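Local coordinates for protein cytosolic acyl coenzyme A thioester hydrolase (PDB 2V1O) that hydrolyses long-chain fatty acyl-CoAs, palmitoyl-CoA above all, to free fatty acid and coenzyme A, this chain being the N-terminal of its two hotdog domains, at residues M89-N92 against T97-L100; A31-R36 against A72-T77. One frame throughout, in Å; residues are numbered along the deposited sequence.

Contact 1: residues M89-N92 against T97-L100; sequences MSEN and TKKL
With CG set anti to the backbone N (chi1 -176°), M89 runs out beside its own carbonyl and meets K98, whose CG instead turns back beside the backbone N (chi1 -50°). The two chains cross at a slant, M89 SD lying 3.9 Å from K98 CD. E91 runs side by side with K98 on the same face of the sheet, and E91 OE2 ends 3.8 Å from K98 CE. The lysine thus lies along the glutamate with its methylenes, its NZ staying beyond salt-bridge range; the firmer partner of E91 OE2 is R36 of the second subunit, in a salt bridge.

These side chains stand on the antiparallel hairpin of strands 82-91 and 98-112. Here S90 and K99 form a hydrogen-bonded pair, S90 N giving to K99 O at 2.9 Å and K99 N to S90 O at 3.0 Å. On the face carrying S90 and K99, S90 OG comes within 3.4 Å of K99 CB, packed against the base of a lysine whose end leads away.

Nearer the turn, N92 N donates to T97 O at 2.8 Å, almost straight (174° at the hydrogen). A water donates to the same T97 O and also hydrogen-bonds S90 OG. N92 OD1 meanwhile takes L94 N, as in an Asx turn, together with T95 N, so the asparagine fastens both backbone and loop at the end of the hairpin.

Chemically, T97 O is held by one backbone donor and one water proton, with the E91 CA-H alongside, while the nearby K98 charge would probably add a modest electrostatic pull to a carboxylate already committed across the subunit interface.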
# COMPACT_ATOMS: atom_id res chain seq x y z
N MET A 89 -15.80 -12.43 10.90
CA MET A 89 -16.88 -13.03 10.13
C MET A 89 -16.75 -12.60 8.66
O MET A 89 -16.47 -11.43 8.37
CB MET A 89 -18.23 -12.64 10.73
CG MET A 89 -19.45 -13.28 10.07
SD MET A 89 -21.07 -12.62 10.57
CE MET A 89 -20.86 -10.84 10.46
N SER A 90 -16.91 -13.56 7.75
CA SER A 90 -16.93 -13.25 6.32
C SER A 90 -18.38 -13.08 5.89
O SER A 90 -19.27 -13.79 6.38
CB SER A 90 -16.27 -14.35 5.49
OG SER A 90 -16.97 -15.57 5.63
N GLU A 91 -18.60 -12.12 5.00
CA GLU A 91 -19.91 -11.91 4.42
C GLU A 91 -19.78 -11.84 2.92
O GLU A 91 -19.05 -11.00 2.38
CB GLU A 91 -20.56 -10.62 4.93
CG GLU A 91 -21.97 -10.43 4.40
CD GLU A 91 -22.53 -9.03 4.61
OE1 GLU A 91 -21.78 -8.10 4.96
OE2 GLU A 91 -23.74 -8.86 4.40
N ASN A 92 -20.47 -12.74 2.25
CA ASN A 92 -20.56 -12.68 0.81
C ASN A 92 -21.78 -11.83 0.48
O ASN A 92 -22.92 -12.24 0.72
CB ASN A 92 -20.64 -14.08 0.20
CG ASN A 92 -20.59 -14.06 -1.31
OD1 ASN A 92 -21.40 -13.40 -1.95
ND2 ASN A 92 -19.63 -14.78 -1.88
N THR A 97 -24.46 -15.03 2.24
CA THR A 97 -23.88 -16.02 3.16
C THR A 97 -22.86 -15.40 4.12
O THR A 97 -21.95 -14.69 3.69
CB THR A 97 -23.21 -17.19 2.39
OG1 THR A 97 -24.16 -17.80 1.51
CG2 THR A 97 -22.66 -18.25 3.36
N LYS A 98 -23.04 -15.67 5.41
CA LYS A 98 -22.06 -15.30 6.44
C LYS A 98 -21.47 -16.54 7.12
O LYS A 98 -22.19 -17.49 7.41
CB LYS A 98 -22.68 -14.38 7.49
CG LYS A 98 -23.43 -13.20 6.90
CD LYS A 98 -23.91 -12.27 7.99
CE LYS A 98 -24.67 -11.11 7.38
NZ LYS A 98 -25.29 -10.27 8.44
N LYS A 99 -20.16 -16.50 7.38
CA LYS A 99 -19.42 -17.60 8.00
C LYS A 99 -18.51 -17.05 9.08
O LYS A 99 -17.95 -15.97 8.91
CB LYS A 99 -18.52 -18.31 6.97
CG LYS A 99 -19.21 -18.87 5.75
CD LYS A 99 -18.18 -19.26 4.71
CE LYS A 99 -18.85 -19.74 3.43
NZ LYS A 99 -17.85 -19.91 2.33
N LEU A 100 -18.34 -17.79 10.17
CA LEU A 100 -17.32 -17.45 11.16
C LEU A 100 -15.96 -17.87 10.62
O LEU A 100 -15.72 -19.06 10.36
CB LEU A 100 -17.61 -18.10 12.52
CG LEU A 100 -16.54 -17.96 13.61
CD1 LEU A 100 -16.36 -16.50 14.07
CD2 LEU A 100 -16.87 -18.86 14.78
O HOH W 1 -19.22 -15.84 3.62

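Contact 2: residues A31-R36 against A72-T77; sequences AIISTR and AEITYT
On the helix whose I33 reaches A72 and I74, A31 O is approached by two groups of T35: the backbone N, which donates at 3.1 Å, and OG1, which lies 3.0 Å away. OG1 also takes the N-H of A48, tying the helix to strand 46-57.

No hydrogen bond crosses to residues 72-77; aliphatic side chains meet each other and the backbone carbonyls. I33 points at the strand and spreads both branches over it: CG1 stands anti to the backbone N (chi1 -158°), which carries CD1 out over the strand to within 3.3 Å of A72 O, while CG2 sits 4.1 Å from A72 CB. I74, pointing from the strand toward the helix, slides past I33 in the opposite direction. Its CG1 is 4.0 Å from I33 CG1, and its CD1 reaches back to the helix backbone, 3.6 Å from I33 O.

This is part of the core packing of the hotdog fold, in which the long helix 19-38 lies against the curved antiparallel sheet; here the short segments cross at 47° with 8.5 Å between their axes. A72 and I74 face the helix, whereas E73, between them, points away. Further along the strand T75 and Y76 both face E83, a classic beta bulge, and T75 OG1 is hydrogen-bonded to the E83 carboxylate. I33 also rests on V84 of the next strand, and I74 on H37 and V82, while on another side of the helix I32 packs on I5 of the second subunit.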
# COMPACT_ATOMS: atom_id res chain seq x y z
N ALA A 31 -5.78 -3.26 18.83
CA ALA A 31 -4.98 -2.09 19.17
C ALA A 31 -5.88 -0.90 19.50
O ALA A 31 -5.61 -0.18 20.45
CB ALA A 31 -4.01 -1.74 18.04
N ILE A 32 -6.94 -0.71 18.71
CA ILE A 32 -7.86 0.42 18.92
C ILE A 32 -8.58 0.30 20.27
O ILE A 32 -8.59 1.24 21.07
CB ILE A 32 -8.90 0.55 17.79
CG1 ILE A 32 -8.23 1.08 16.52
CG2 ILE A 32 -10.07 1.45 18.22
CD1 ILE A 32 -9.03 0.80 15.24
N ILE A 33 -9.16 -0.88 20.52
CA ILE A 33 -10.01 -1.05 21.70
C ILE A 33 -9.19 -0.94 22.99
O ILE A 33 -9.62 -0.33 23.98
CB ILE A 33 -10.87 -2.36 21.60
CG1 ILE A 33 -12.12 -2.27 22.50
CG2 ILE A 33 -10.02 -3.62 21.86
CD1 ILE A 33 -13.19 -3.31 22.19
N SER A 34 -7.97 -1.49 22.96
CA SER A 34 -7.12 -1.50 24.15
C SER A 34 -6.53 -0.11 24.44
O SER A 34 -6.52 0.33 25.59
CB SER A 34 -6.04 -2.59 24.02
OG SER A 34 -5.23 -2.36 22.87
N THR A 35 -6.05 0.58 23.40
CA THR A 35 -5.54 1.94 23.56
C THR A 35 -6.62 2.89 24.11
O THR A 35 -6.37 3.62 25.06
CB THR A 35 -4.94 2.49 22.25
OG1 THR A 35 -3.78 1.71 21.90
CG2 THR A 35 -4.54 3.96 22.39
N ARG A 36 -7.82 2.85 23.52
CA ARG A 36 -8.92 3.68 24.01
C ARG A 36 -9.18 3.41 25.49
O ARG A 36 -9.26 4.33 26.32
CB ARG A 36 -10.20 3.41 23.21
CG ARG A 36 -11.35 4.34 23.60
CD ARG A 36 -12.70 3.82 23.14
NE ARG A 36 -12.86 3.84 21.69
CZ ARG A 36 -12.84 2.76 20.91
NH1 ARG A 36 -12.65 1.55 21.42
NH2 ARG A 36 -13.01 2.90 19.59
N ALA A 72 -14.41 -6.57 18.26
CA ALA A 72 -13.56 -6.77 19.42
C ALA A 72 -14.28 -6.43 20.71
O ALA A 72 -15.17 -5.57 20.74
CB ALA A 72 -12.31 -5.93 19.30
N GLU A 73 -13.88 -7.10 21.78
CA GLU A 73 -14.44 -6.85 23.10
C GLU A 73 -13.34 -7.05 24.14
O GLU A 73 -12.62 -8.04 24.08
CB GLU A 73 -15.61 -7.80 23.36
CG GLU A 73 -16.14 -7.77 24.80
CD GLU A 73 -17.38 -8.62 25.02
OE1 GLU A 73 -17.56 -9.66 24.34
OE2 GLU A 73 -18.17 -8.25 25.91
N ILE A 74 -13.23 -6.12 25.08
CA ILE A 74 -12.33 -6.29 26.22
C ILE A 74 -13.04 -7.20 27.22
O ILE A 74 -14.12 -6.87 27.71
CB ILE A 74 -11.94 -4.95 26.90
CG1 ILE A 74 -11.17 -4.05 25.93
CG2 ILE A 74 -11.13 -5.23 28.20
CD1 ILE A 74 -11.05 -2.59 26.39
N THR A 75 -12.42 -8.34 27.50
CA THR A 75 -13.05 -9.38 28.31
C THR A 75 -12.42 -9.50 29.70
O THR A 75 -13.01 -10.10 30.61
CB THR A 75 -13.03 -10.72 27.58
OG1 THR A 75 -11.70 -11.01 27.12
CG2 THR A 75 -13.96 -10.65 26.37
N TYR A 76 -11.22 -8.94 29.86
CA TYR A 76 -10.55 -8.91 31.16
C TYR A 76 -9.50 -7.81 31.22
O TYR A 76 -8.90 -7.44 30.20
CB TYR A 76 -9.89 -10.27 31.48
CG TYR A 76 -9.36 -10.37 32.89
CD1 TYR A 76 -10.23 -10.52 33.97
CD2 TYR A 76 -7.99 -10.29 33.15
CE1 TYR A 76 -9.76 -10.59 35.27
CE2 TYR A 76 -7.51 -10.36 34.45
CZ TYR A 76 -8.40 -10.51 35.50
OH TYR A 76 -7.93 -10.57 36.78
N THR A 77 -9.29 -7.28 32.43
CA THR A 77 -8.13 -6.43 32.70
C THR A 77 -7.43 -6.88 33.99
O THR A 77 -8.09 -7.16 35.00
CB THR A 77 -8.48 -4.91 32.78
OG1 THR A 77 -9.37 -4.66 33.87
CG2 THR A 77 -9.08 -4.39 31.46

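Contact 2 sets helix 19-38 against strand 67-77, and contact 1 closes the hairpin of the next two strands; strands 67-77 and 82-91 are neighbours in one sheet, so the two share it without touching. Their centres lie 23 Å apart and their nearest atoms about 10 Å. The direct tie is made between subunits: R36 of the helix segment in one copy bridges to E91 of the hairpin segment in the other, and I93 of that copy packs on T35 and R36. Both contacts lie away from the active-site N12, though a bound coenzyme A comes within about 8 Å of the S90 side chain and one within about 12 Å of that of I74.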